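Local coordinates for protein hydratase ChsH2 (Mycobacterium tuberculosis SUMu008, PDB 4W78) that pairs with ChsH1 in a MaoC-like enoyl-CoA hydratase complex that probably hydrates a steroid enoyl-CoA thioester during cholesterol breakdown, at residues L80-Y85 and G110-G115. Numbering follows the deposited sequence.
Sequences LGVPWY and GRNTLG
Asn-112 reaches across to Val-82 and Pro-83 with a single carboxamide, a worked example of how one short polar side chain can close its own turn and reach a second loop as well. Its CB leaves the backbone toward 80-85, and the first torsion sets CG between the backbone N and the carbonyl carbon. Of 80-85, CG comes nearest to Val-82 CG2, at 4.0 Å. With chi2 at 6°, OD1 nearly eclipses CA and so faces the turn's own backbone N-H, accepting from Gly-115 N at 3.2 Å in an almost straight bond (178° at the hydrogen), the donor lying nearly on the line of the C=O bond. This Asx motif, together with the backbone bond from Asn-112 N to Gly-115 O, closes the turn between strands 103-111 and 116-125. The other branch, ND2, gives a hydrogen to Pro-83 O at 3.1 Å, but the bond is weak because it is bent to 126°. Val-82 CG2 meets the outer end of the carboxamide, tilted off its plane and nearest OD1 at 3.3 Å. It also comes within 3.8 Å of Gly-115 O, so one methyl touches both acceptors. Beyond the pair, Asn-112 packs on Val-90 and Asp-88, while His-117 ND1 bonds to Val-82 O and the ring of His-117 meets the indole of Trp-84 edge-to-face. The contact thus joins the loop after strand 72-80, outermost within this chain, to the hairpin turn beside it; Leu-80 goes on to bond the backbone of the neighbouring ChsH1 chain. Its chemistry is uneven: the firm hydrogen bond is spent inside the turn and fixes the amide's rotation, whereas the link between loops rests on a weak, bent N-H...O bond and the valine methyl, in a place where the amide is buried.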
loop_
_atom_site.group_PDB
_atom_site.type_symbol
_atom_site.label_atom_id
_atom_site.label_comp_id
_atom_site.label_asym_id
_atom_site.label_seq_id
_atom_site.Cartn_x
_atom_site.Cartn_y
_atom_site.Cartn_z
ATOM N N LEU F 80 19.144 15.917 2.381
ATOM C CA LEU F 80 17.898 16.552 2.747
ATOM C C LEU F 80 18.168 17.810 3.552
ATOM O O LEU F 80 19.138 17.884 4.307
ATOM C CB LEU F 80 17.010 15.570 3.516
ATOM C CG LEU F 80 16.655 14.326 2.689
ATOM C CD1 LEU F 80 15.739 13.408 3.459
ATOM C CD2 LEU F 80 16.013 14.724 1.343
ATOM N N GLY F 81 17.315 18.803 3.354
ATOM C CA GLY F 81 17.362 20.028 4.125
ATOM C C GLY F 81 16.120 20.056 4.990
ATOM O O GLY F 81 16.003 19.300 5.950
ATOM N N VAL F 82 15.176 20.918 4.643
ATOM C CA VAL F 82 13.958 21.034 5.428
ATOM C C VAL F 82 13.031 19.873 5.091
ATOM O O VAL F 82 13.127 19.292 4.011
ATOM C CB VAL F 82 13.261 22.392 5.184
ATOM C CG1 VAL F 82 14.196 23.537 5.536
ATOM C CG2 VAL F 82 12.789 22.506 3.744
ATOM N N PRO F 83 12.145 19.505 6.021
ATOM C CA PRO F 83 11.205 18.413 5.749
ATOM C C PRO F 83 10.166 18.789 4.694
ATOM O O PRO F 83 9.877 19.973 4.488
ATOM C CB PRO F 83 10.528 18.166 7.110
ATOM C CG PRO F 83 11.409 18.840 8.113
ATOM C CD PRO F 83 12.028 20.009 7.397
ATOM N N TRP F 84 9.642 17.776 4.016
ATOM C CA TRP F 84 8.504 17.961 3.132
ATOM C C TRP F 84 7.269 17.463 3.882
ATOM O O TRP F 84 6.976 16.259 3.912
ATOM C CB TRP F 84 8.712 17.209 1.813
ATOM C CG TRP F 84 7.638 17.436 0.795
ATOM C CD1 TRP F 84 6.467 18.156 0.940
ATOM C CD2 TRP F 84 7.642 16.952 -0.538
ATOM N NE1 TRP F 84 5.749 18.128 -0.233
ATOM C CE2 TRP F 84 6.454 17.394 -1.157
ATOM C CE3 TRP F 84 8.551 16.197 -1.280
ATOM C CZ2 TRP F 84 6.150 17.098 -2.486
ATOM C CZ3 TRP F 84 8.245 15.902 -2.597
ATOM C CH2 TRP F 84 7.053 16.349 -3.183
ATOM N N TYR F 85 6.586 18.409 4.519
ATOM C CA TYR F 85 5.412 18.124 5.320
ATOM C C TYR F 85 4.147 18.107 4.484
ATOM O O TYR F 85 4.093 18.699 3.408
ATOM C CB TYR F 85 5.263 19.193 6.395
ATOM C CG TYR F 85 6.246 19.109 7.534
ATOM C CD1 TYR F 85 6.403 17.927 8.260
ATOM C CD2 TYR F 85 7.002 20.210 7.900
ATOM C CE1 TYR F 85 7.288 17.854 9.320
ATOM C CE2 TYR F 85 7.893 20.145 8.949
ATOM C CZ TYR F 85 8.032 18.966 9.660
ATOM O OH TYR F 85 8.913 18.919 10.720
ATOM N N GLY F 110 14.962 20.484 -4.909
ATOM C CA GLY F 110 13.540 20.576 -4.623
ATOM C C GLY F 110 13.349 21.547 -3.476
ATOM O O GLY F 110 13.897 21.351 -2.404
ATOM N N ARG F 111 12.586 22.609 -3.717
ATOM C CA ARG F 111 12.390 23.644 -2.709
ATOM C C ARG F 111 10.928 23.717 -2.314
ATOM O O ARG F 111 10.044 23.604 -3.164
ATOM C CB ARG F 111 12.833 25.003 -3.265
ATOM C CG ARG F 111 14.265 25.023 -3.755
ATOM C CD ARG F 111 14.674 26.397 -4.262
ATOM N NE ARG F 111 16.113 26.472 -4.492
ATOM C CZ ARG F 111 16.704 26.224 -5.657
ATOM N NH1 ARG F 111 15.981 25.878 -6.719
ATOM N NH2 ARG F 111 18.024 26.319 -5.760
ATOM N N ASN F 112 10.661 23.900 -1.026
ATOM C CA ASN F 112 9.312 24.246 -0.595
ATOM C C ASN F 112 9.325 25.663 -0.037
ATOM O O ASN F 112 10.357 26.328 -0.071
ATOM C CB ASN F 112 8.692 23.204 0.363
ATOM C CG ASN F 112 9.420 23.103 1.697
ATOM O OD1 ASN F 112 10.328 23.872 1.991
ATOM N ND2 ASN F 112 9.003 22.146 2.517
ATOM N N THR F 113 8.192 26.145 0.448
ATOM C CA THR F 113 8.104 27.564 0.776
ATOM C C THR F 113 9.161 28.002 1.797
ATOM O O THR F 113 9.726 29.092 1.691
ATOM C CB THR F 113 6.685 27.941 1.223
ATOM O OG1 THR F 113 6.096 26.827 1.903
ATOM C CG2 THR F 113 5.837 28.271 0.001
ATOM N N LEU F 114 9.451 27.119 2.748
ATOM C CA LEU F 114 10.446 27.378 3.786
ATOM C C LEU F 114 11.881 27.392 3.258
ATOM O O LEU F 114 12.613 28.356 3.474
ATOM C CB LEU F 114 10.322 26.343 4.905
ATOM N N GLY F 115 12.292 26.324 2.581
ATOM C CA GLY F 115 13.658 26.252 2.101
ATOM C C GLY F 115 13.915 25.100 1.154
ATOM O O GLY F 115 12.988 24.566 0.545
#